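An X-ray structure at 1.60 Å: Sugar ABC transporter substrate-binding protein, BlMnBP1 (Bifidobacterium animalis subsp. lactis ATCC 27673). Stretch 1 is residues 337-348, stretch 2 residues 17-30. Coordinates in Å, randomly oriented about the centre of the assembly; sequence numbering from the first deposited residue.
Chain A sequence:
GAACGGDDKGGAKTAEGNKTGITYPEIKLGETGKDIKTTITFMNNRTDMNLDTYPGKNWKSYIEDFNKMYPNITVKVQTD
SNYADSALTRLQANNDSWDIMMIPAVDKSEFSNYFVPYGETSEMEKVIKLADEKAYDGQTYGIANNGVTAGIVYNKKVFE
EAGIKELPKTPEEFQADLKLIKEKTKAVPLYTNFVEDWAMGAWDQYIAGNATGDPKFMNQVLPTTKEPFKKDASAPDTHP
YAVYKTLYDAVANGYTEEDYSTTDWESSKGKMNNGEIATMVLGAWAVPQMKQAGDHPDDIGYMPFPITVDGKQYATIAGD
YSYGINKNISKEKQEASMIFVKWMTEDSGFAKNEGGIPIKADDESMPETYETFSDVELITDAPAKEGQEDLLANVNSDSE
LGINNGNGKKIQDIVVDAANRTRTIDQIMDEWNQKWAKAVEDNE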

ATOM      1  N   SER A 337      -4.022  16.773 -17.071  1.00 16.39           N
ATOM      2  CA  SER A 337      -3.640  15.768 -16.080  1.00 18.49           C
ATOM      3  C   SER A 337      -4.870  15.113 -15.470  1.00 20.36           C
ATOM      4  O   SER A 337      -4.862  13.911 -15.189  1.00 16.39           O
ATOM      5  CB  SER A 337      -2.785  16.415 -14.990  1.00 20.11           C
ATOM      6  OG  SER A 337      -1.528  16.854 -15.481  1.00 16.39           O
ATOM      7  N   MET A 338      -5.932  15.898 -15.241  1.00 16.39           N
ATOM      8  CA  MET A 338      -7.137  15.349 -14.619  1.00 20.03           C
ATOM      9  C   MET A 338      -7.883  14.447 -15.593  1.00 18.40           C
ATOM     10  O   MET A 338      -8.478  13.434 -15.184  1.00 18.10           O
ATOM     11  CB  MET A 338      -8.040  16.481 -14.111  1.00 18.18           C
ATOM     12  CG  MET A 338      -9.180  15.989 -13.248  1.00 21.55           C
ATOM     13  SD  MET A 338     -10.164  17.304 -12.456  1.00 16.80           S
ATOM     14  CE  MET A 338      -8.946  18.330 -11.634  1.00 21.78           C
ATOM     15  N   ILE A 339      -7.832  14.787 -16.883  1.00 16.39           N
ATOM     16  CA  ILE A 339      -8.336  13.887 -17.916  1.00 16.96           C
ATOM     17  C   ILE A 339      -7.579  12.563 -17.898  1.00 16.39           C
ATOM     18  O   ILE A 339      -8.184  11.491 -17.908  1.00 16.39           O
ATOM     19  CB  ILE A 339      -8.251  14.567 -19.293  1.00 18.25           C
ATOM     20  CG1 ILE A 339      -9.168  15.790 -19.292  1.00 19.21           C
ATOM     21  CG2 ILE A 339      -8.599  13.590 -20.397  1.00 17.25           C
ATOM     22  CD1 ILE A 339      -9.096  16.651 -20.553  1.00 20.29           C
ATOM     23  N   PHE A 340      -6.238  12.606 -17.858  1.00 16.39           N
ATOM     24  CA  PHE A 340      -5.476  11.362 -17.839  1.00 16.39           C
ATOM     25  C   PHE A 340      -5.768  10.541 -16.580  1.00 18.52           C
ATOM     26  O   PHE A 340      -5.881   9.315 -16.645  1.00 16.39           O
ATOM     27  CB  PHE A 340      -3.973  11.658 -17.958  1.00 16.96           C
ATOM     28  CG  PHE A 340      -3.130  10.416 -17.935  1.00 18.10           C
ATOM     29  CD1 PHE A 340      -3.140   9.549 -19.014  1.00 16.39           C
ATOM     30  CD2 PHE A 340      -2.360  10.106 -16.834  1.00 17.55           C
ATOM     31  CE1 PHE A 340      -2.416   8.383 -18.990  1.00 20.36           C
ATOM     32  CE2 PHE A 340      -1.615   8.928 -16.807  1.00 18.89           C
ATOM     33  CZ  PHE A 340      -1.639   8.079 -17.893  1.00 21.77           C
ATOM     34  N   VAL A 341      -5.874  11.189 -15.418  1.00 16.39           N
ATOM     35  CA  VAL A 341      -6.211  10.437 -14.209  1.00 18.47           C
ATOM     36  C   VAL A 341      -7.582   9.791 -14.353  1.00 16.39           C
ATOM     37  O   VAL A 341      -7.788   8.623 -14.003  1.00 16.39           O
ATOM     38  CB  VAL A 341      -6.150  11.351 -12.972  1.00 16.39           C
ATOM     39  CG1 VAL A 341      -6.773  10.661 -11.768  1.00 16.39           C
ATOM     40  CG2 VAL A 341      -4.725  11.741 -12.667  1.00 17.13           C
ATOM     41  N   LYS A 342      -8.557  10.536 -14.849  1.00 17.64           N
ATOM     42  CA  LYS A 342      -9.876   9.940 -14.981  1.00 16.39           C
ATOM     43  C   LYS A 342      -9.854   8.806 -15.995  1.00 16.39           C
ATOM     44  O   LYS A 342     -10.530   7.785 -15.809  1.00 16.39           O
ATOM     45  CB  LYS A 342     -10.908  10.991 -15.381  1.00 16.72           C
ATOM     46  CG  LYS A 342     -12.349  10.471 -15.358  1.00 17.79           C
ATOM     47  CD  LYS A 342     -13.370  11.620 -15.272  1.00 19.60           C
ATOM     48  CE  LYS A 342     -14.777  11.125 -14.997  1.00 20.47           C
ATOM     49  NZ  LYS A 342     -15.738  12.262 -14.851  1.00 17.34           N
ATOM     50  N   TRP A 343      -9.082   8.967 -17.073  1.00 18.82           N
ATOM     51  CA  TRP A 343      -8.932   7.889 -18.044  1.00 18.91           C
ATOM     52  C   TRP A 343      -8.292   6.675 -17.379  1.00 16.85           C
ATOM     53  O   TRP A 343      -8.736   5.535 -17.569  1.00 19.70           O
ATOM     54  CB  TRP A 343      -8.104   8.347 -19.271  1.00 16.39           C
ATOM     55  CG  TRP A 343      -8.042   7.245 -20.310  1.00 18.49           C
ATOM     56  CD1 TRP A 343      -8.991   6.950 -21.247  1.00 23.54           C
ATOM     57  CD2 TRP A 343      -7.033   6.243 -20.440  1.00 19.54           C
ATOM     58  NE1 TRP A 343      -8.613   5.850 -21.971  1.00 22.15           N
ATOM     59  CE2 TRP A 343      -7.411   5.399 -21.500  1.00 21.24           C
ATOM     60  CE3 TRP A 343      -5.823   5.996 -19.784  1.00 20.01           C
ATOM     61  CZ2 TRP A 343      -6.648   4.293 -21.889  1.00 20.88           C
ATOM     62  CZ3 TRP A 343      -5.045   4.912 -20.196  1.00 17.29           C
ATOM     63  CH2 TRP A 343      -5.468   4.074 -21.231  1.00 22.75           C
ATOM     64  N   MET A 344      -7.217   6.902 -16.620  1.00 16.39           N
ATOM     65  CA  MET A 344      -6.609   5.807 -15.876  1.00 21.53           C
ATOM     66  C   MET A 344      -7.640   5.115 -14.993  1.00 19.00           C
ATOM     67  O   MET A 344      -7.707   3.882 -14.942  1.00 16.39           O
ATOM     68  CB  MET A 344      -5.449   6.327 -15.031  1.00 18.50           C
ATOM     69  CG  MET A 344      -4.159   6.580 -15.800  1.00 20.96           C
ATOM     70  SD  MET A 344      -3.534   5.158 -16.726  1.00 18.62           S
ATOM     71  CE  MET A 344      -3.319   3.885 -15.445  1.00 19.40           C
ATOM     72  N   THR A 345      -8.467   5.900 -14.299  1.00 18.35           N
ATOM     73  CA  THR A 345      -9.412   5.335 -13.344  1.00 19.20           C
ATOM     74  C   THR A 345     -10.538   4.585 -14.038  1.00 22.06           C
ATOM     75  O   THR A 345     -10.861   3.459 -13.661  1.00 21.75           O
ATOM     76  CB  THR A 345      -9.989   6.439 -12.452  1.00 20.34           C
ATOM     77  OG1 THR A 345      -8.918   7.099 -11.778  1.00 19.33           O
ATOM     78  CG2 THR A 345     -10.936   5.849 -11.424  1.00 21.21           C
ATOM     79  N   GLU A 346     -11.147   5.186 -15.062  1.00 16.39           N
ATOM     80  CA  GLU A 346     -12.382   4.645 -15.612  1.00 20.08           C
ATOM     81  C   GLU A 346     -12.165   3.756 -16.819  1.00 25.67           C
ATOM     82  O   GLU A 346     -12.956   2.824 -17.022  1.00 25.90           O
ATOM     83  CB  GLU A 346     -13.335   5.767 -16.015  1.00 27.79           C
ATOM     84  CG  GLU A 346     -13.670   6.695 -14.888  1.00 25.22           C
ATOM     85  CD  GLU A 346     -15.017   7.339 -15.060  1.00 27.11           C
ATOM     86  OE1 GLU A 346     -15.608   7.268 -16.184  1.00 32.22           O
ATOM     87  OE2 GLU A 346     -15.511   7.898 -14.048  1.00 24.01           O
ATOM     88  N   ASP A 347     -11.089   3.977 -17.586  1.00 24.31           N
ATOM     89  CA  ASP A 347     -10.950   3.339 -18.900  1.00 19.91           C
ATOM     90  C   ASP A 347      -9.717   2.454 -19.066  1.00 25.14           C
ATOM     91  O   ASP A 347      -9.776   1.486 -19.840  1.00 28.41           O
ATOM     92  CB  ASP A 347     -10.913   4.404 -20.022  1.00 23.63           C
ATOM     93  CG  ASP A 347     -12.281   5.039 -20.314  1.00 22.80           C
ATOM     94  OD1 ASP A 347     -13.257   4.817 -19.583  1.00 30.81           O
ATOM     95  OD2 ASP A 347     -12.394   5.799 -21.296  1.00 31.43           O
ATOM     96  N   SER A 348      -8.610   2.750 -18.386  1.00 16.39           N
ATOM     97  CA  SER A 348      -7.331   2.137 -18.727  1.00 23.08           C
ATOM     98  C   SER A 348      -7.335   0.626 -18.565  1.00 22.11           C
ATOM     99  O   SER A 348      -6.641  -0.079 -19.312  1.00 22.66           O
ATOM    100  CB  SER A 348      -6.211   2.704 -17.858  1.00 23.90           C
ATOM    101  OG  SER A 348      -6.419   2.389 -16.511  1.00 18.01           O
TER
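Stretch 2 (17-30) GNKTGITYPEIKLG

Stretch 2 (Gly-17 to Gly-30) packs as a mostly irregular segment, broken by a 3-10 turn at Tyr-24 to Glu-26, against the helix of stretch 1, which runs through Glu-346. From Tyr-24 to Leu-29 the chain runs mainly across the helix rather than along it. At the apolar centre, Ile-27 points toward the helix (chi1 m, chi2 t) and sets its CD1 3.5 Å from CG of Met-338; its CG2 lies 4.2 Å from CG1 of Ile-339. Met-338, extended through chi1 and chi2, reaches the start of the 3-10 turn, its SD 3.6 Å from N of Tyr-24. Leu-29 also points toward the helix and spans one helical turn, from Ile-339 to Trp-343: its CD2 is 3.9 Å from CG2 of Ile-339 and 4.3 Å from CB of Trp-343. The backbones approach closely, CA of Met-338 lying 6.8 Å from CA of Tyr-24. Tyr-24 (chi1 t) leaves its backbone sideways, but its ring comes nearer the helix, and the all-t chain of Lys-342 crosses one face, with CD of Lys-342 3.9 Å from the centroid of the Tyr-24 ring. The aliphatic part thus packs on the aromatic ring while the charged end passes on to the backbone: NZ of Lys-342 donates hydrogen bonds to O of Tyr-24 (2.7 Å) and O of Ile-27 (2.9 Å), fastening the turn and the residue after it to the helix. Farther out, OH of Tyr-24 lies 3.5 Å from CB of Thr-345 and donates to a water, 2.7 Å from OH to the water O; the same water O donates to OE2 of Glu-346 at 2.6 Å. At the exposed margin, a second water links O of Leu-29 (3.3 Å from the water O) with OD2 of Asp-347, the latter by a weak bond.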

ATOM      1  N   GLY A  17      -6.804  25.386  -5.377  1.00 28.22           N
ATOM      2  CA  GLY A  17      -5.681  24.941  -6.177  1.00 24.07           C
ATOM      3  C   GLY A  17      -6.064  24.657  -7.626  1.00 23.41           C
ATOM      4  O   GLY A  17      -5.211  24.666  -8.513  1.00 27.31           O
ATOM      5  N   ASN A  18      -7.353  24.424  -7.860  1.00 24.81           N
ATOM      6  CA  ASN A  18      -7.846  24.061  -9.190  1.00 19.71           C
ATOM      7  C   ASN A  18      -7.990  25.324 -10.029  1.00 27.83           C
ATOM      8  O   ASN A  18      -8.816  26.196  -9.717  1.00 29.28           O
ATOM      9  CB  ASN A  18      -9.172  23.309  -9.078  1.00 21.32           C
ATOM     10  CG  ASN A  18      -9.656  22.746 -10.430  1.00 23.74           C
ATOM     11  OD1 ASN A  18      -9.186  23.145 -11.511  1.00 24.47           O
ATOM     12  ND2 ASN A  18     -10.640  21.847 -10.365  1.00 23.97           N
ATOM     13  N   LYS A  19      -7.157  25.450 -11.069  1.00 23.78           N
ATOM     14  CA  LYS A  19      -7.222  26.611 -11.948  1.00 23.08           C
ATOM     15  C   LYS A  19      -8.193  26.425 -13.098  1.00 23.14           C
ATOM     16  O   LYS A  19      -8.506  27.412 -13.781  1.00 34.35           O
ATOM     17  CB  LYS A  19      -5.850  26.939 -12.564  1.00 21.89           C
ATOM     18  CG  LYS A  19      -4.758  27.219 -11.586  1.00 22.28           C
ATOM     19  CD  LYS A  19      -3.405  27.433 -12.280  1.00 23.37           C
ATOM     20  CE  LYS A  19      -2.373  27.717 -11.201  1.00 24.22           C
ATOM     21  NZ  LYS A  19      -0.950  27.551 -11.608  1.00 24.17           N
ATOM     22  N   THR A  20      -8.678  25.206 -13.321  1.00 24.45           N
ATOM     23  CA  THR A  20      -9.390  24.877 -14.555  1.00 21.21           C
ATOM     24  C   THR A  20     -10.861  25.261 -14.536  1.00 23.60           C
ATOM     25  O   THR A  20     -11.455  25.383 -15.599  1.00 27.57           O
ATOM     26  CB  THR A  20      -9.320  23.373 -14.861  1.00 27.07           C
ATOM     27  OG1 THR A  20     -10.132  22.628 -13.925  1.00 27.23           O
ATOM     28  CG2 THR A  20      -7.882  22.909 -14.796  1.00 26.82           C
ATOM     29  N   GLY A  21     -11.483  25.395 -13.377  1.00 20.61           N
ATOM     30  CA  GLY A  21     -12.923  25.580 -13.331  1.00 25.42           C
ATOM     31  C   GLY A  21     -13.738  24.319 -13.507  1.00 25.52           C
ATOM     32  O   GLY A  21     -14.981  24.394 -13.571  1.00 24.84           O
ATOM     33  N   ILE A  22     -13.085  23.162 -13.560  1.00 24.55           N
ATOM     34  CA  ILE A  22     -13.722  21.882 -13.871  1.00 20.65           C
ATOM     35  C   ILE A  22     -13.394  20.890 -12.755  1.00 20.68           C
ATOM     36  O   ILE A  22     -12.218  20.688 -12.419  1.00 21.64           O
ATOM     37  CB  ILE A  22     -13.235  21.334 -15.222  1.00 22.89           C
ATOM     38  CG1 ILE A  22     -13.290  22.400 -16.308  1.00 26.29           C
ATOM     39  CG2 ILE A  22     -14.046  20.119 -15.648  1.00 26.43           C
ATOM     40  CD1 ILE A  22     -12.466  22.031 -17.554  1.00 25.56           C
ATOM     41  N   THR A  23     -14.421  20.262 -12.198  1.00 19.80           N
ATOM     42  CA  THR A  23     -14.169  19.196 -11.244  1.00 17.52           C
ATOM     43  C   THR A  23     -14.125  17.872 -11.978  1.00 16.39           C
ATOM     44  O   THR A  23     -14.608  17.736 -13.100  1.00 21.92           O
ATOM     45  CB  THR A  23     -15.214  19.140 -10.120  1.00 24.84           C
ATOM     46  OG1 THR A  23     -16.522  18.924 -10.652  1.00 18.38           O
ATOM     47  CG2 THR A  23     -15.168  20.434  -9.291  1.00 23.53           C
ATOM     48  N   TYR A  24     -13.543  16.878 -11.315  1.00 16.39           N
ATOM     49  CA  TYR A  24     -13.400  15.559 -11.927  1.00 20.20           C
ATOM     50  C   TYR A  24     -14.717  14.952 -12.404  1.00 17.16           C
ATOM     51  O   TYR A  24     -14.749  14.410 -13.523  1.00 19.91           O
ATOM     52  CB  TYR A  24     -12.690  14.658 -10.909  1.00 21.86           C
ATOM     53  CG  TYR A  24     -12.584  13.198 -11.257  1.00 16.39           C
ATOM     54  CD1 TYR A  24     -13.658  12.336 -11.088  1.00 18.32           C
ATOM     55  CD2 TYR A  24     -11.378  12.672 -11.684  1.00 17.89           C
ATOM     56  CE1 TYR A  24     -13.542  10.999 -11.382  1.00 19.13           C
ATOM     57  CE2 TYR A  24     -11.252  11.334 -11.971  1.00 21.38           C
ATOM     58  CZ  TYR A  24     -12.330  10.501 -11.836  1.00 19.53           C
ATOM     59  OH  TYR A  24     -12.187   9.162 -12.142  1.00 16.39           O
ATOM     60  N   PRO A  25     -15.807  14.973 -11.640  1.00 18.59           N
ATOM     61  CA  PRO A  25     -17.061  14.384 -12.154  1.00 20.46           C
ATOM     62  C   PRO A  25     -17.583  15.076 -13.418  1.00 24.71           C
ATOM     63  O   PRO A  25     -18.373  14.470 -14.165  1.00 24.25           O
ATOM     64  CB  PRO A  25     -18.042  14.530 -10.974  1.00 20.83           C
ATOM     65  CG  PRO A  25     -17.143  14.690  -9.736  1.00 20.45           C
ATOM     66  CD  PRO A  25     -15.939  15.460 -10.249  1.00 18.62           C
ATOM     67  N   GLU A  26     -17.170  16.329 -13.660  1.00 18.74           N
ATOM     68  CA  GLU A  26     -17.641  17.163 -14.764  1.00 25.45           C
ATOM     69  C   GLU A  26     -16.932  16.849 -16.074  1.00 21.37           C
ATOM     70  O   GLU A  26     -17.365  17.328 -17.133  1.00 26.02           O
ATOM     71  CB  GLU A  26     -17.464  18.633 -14.386  1.00 23.56           C
ATOM     72  CG  GLU A  26     -18.449  19.158 -13.308  1.00 26.01           C
ATOM     73  CD  GLU A  26     -18.215  20.615 -12.912  1.00 27.42           C
ATOM     74  OE1 GLU A  26     -17.035  21.028 -12.810  1.00 38.29           O
ATOM     75  OE2 GLU A  26     -19.212  21.369 -12.700  1.00 29.47           O
ATOM     76  N   ILE A  27     -15.878  16.027 -16.031  1.00 22.65           N
ATOM     77  CA  ILE A  27     -15.143  15.654 -17.234  1.00 22.35           C
ATOM     78  C   ILE A  27     -15.923  14.572 -17.962  1.00 21.00           C
ATOM     79  O   ILE A  27     -16.226  13.520 -17.381  1.00 19.83           O
ATOM     80  CB  ILE A  27     -13.727  15.168 -16.873  1.00 18.67           C
ATOM     81  CG1 ILE A  27     -12.928  16.295 -16.234  1.00 16.39           C
ATOM     82  CG2 ILE A  27     -13.000  14.636 -18.093  1.00 23.27           C
ATOM     83  CD1 ILE A  27     -11.609  15.838 -15.748  1.00 20.39           C
ATOM     84  N   LYS A  28     -16.179  14.800 -19.250  1.00 19.91           N
ATOM     85  CA  LYS A  28     -16.731  13.793 -20.149  1.00 19.82           C
ATOM     86  C   LYS A  28     -15.603  13.252 -21.008  1.00 25.00           C
ATOM     87  O   LYS A  28     -15.220  13.887 -22.005  1.00 24.11           O
ATOM     88  CB  LYS A  28     -17.817  14.436 -21.002  1.00 22.95           C
ATOM     89  CG  LYS A  28     -19.046  15.073 -20.241  1.00 27.63           C
ATOM     90  CD  LYS A  28     -19.849  15.974 -21.245  1.00 25.66           C
ATOM     91  CE  LYS A  28     -21.224  16.296 -20.662  1.00 26.87           C
ATOM     92  NZ  LYS A  28     -21.962  17.353 -21.440  1.00 32.51           N
ATOM     93  N   LEU A  29     -15.041  12.113 -20.610  1.00 21.83           N
ATOM     94  CA  LEU A  29     -13.914  11.555 -21.351  1.00 24.34           C
ATOM     95  C   LEU A  29     -14.246  11.341 -22.838  1.00 23.19           C
ATOM     96  O   LEU A  29     -15.242  10.679 -23.190  1.00 28.06           O
ATOM     97  CB  LEU A  29     -13.460  10.240 -20.733  1.00 27.36           C
ATOM     98  CG  LEU A  29     -12.733  10.329 -19.440  1.00 21.91           C
ATOM     99  CD1 LEU A  29     -12.482   8.905 -18.881  1.00 25.78           C
ATOM    100  CD2 LEU A  29     -11.401  11.069 -19.596  1.00 24.09           C
ATOM    101  N   GLY A  30     -13.394  11.885 -23.733  1.00 25.19           N
ATOM    102  CA  GLY A  30     -13.654  11.842 -25.165  1.00 26.34           C
ATOM    103  C   GLY A  30     -14.275  13.096 -25.696  1.00 26.71           C
ATOM    104  O   GLY A  30     -14.293  13.301 -26.911  1.00 29.74           O
TER
HETATM  105  O   HOH W   1     -14.335   7.632 -11.780  1.00 19.71           O
HETATM  106  O   HOH W   2     -15.079   7.734 -21.791  1.00 36.30           O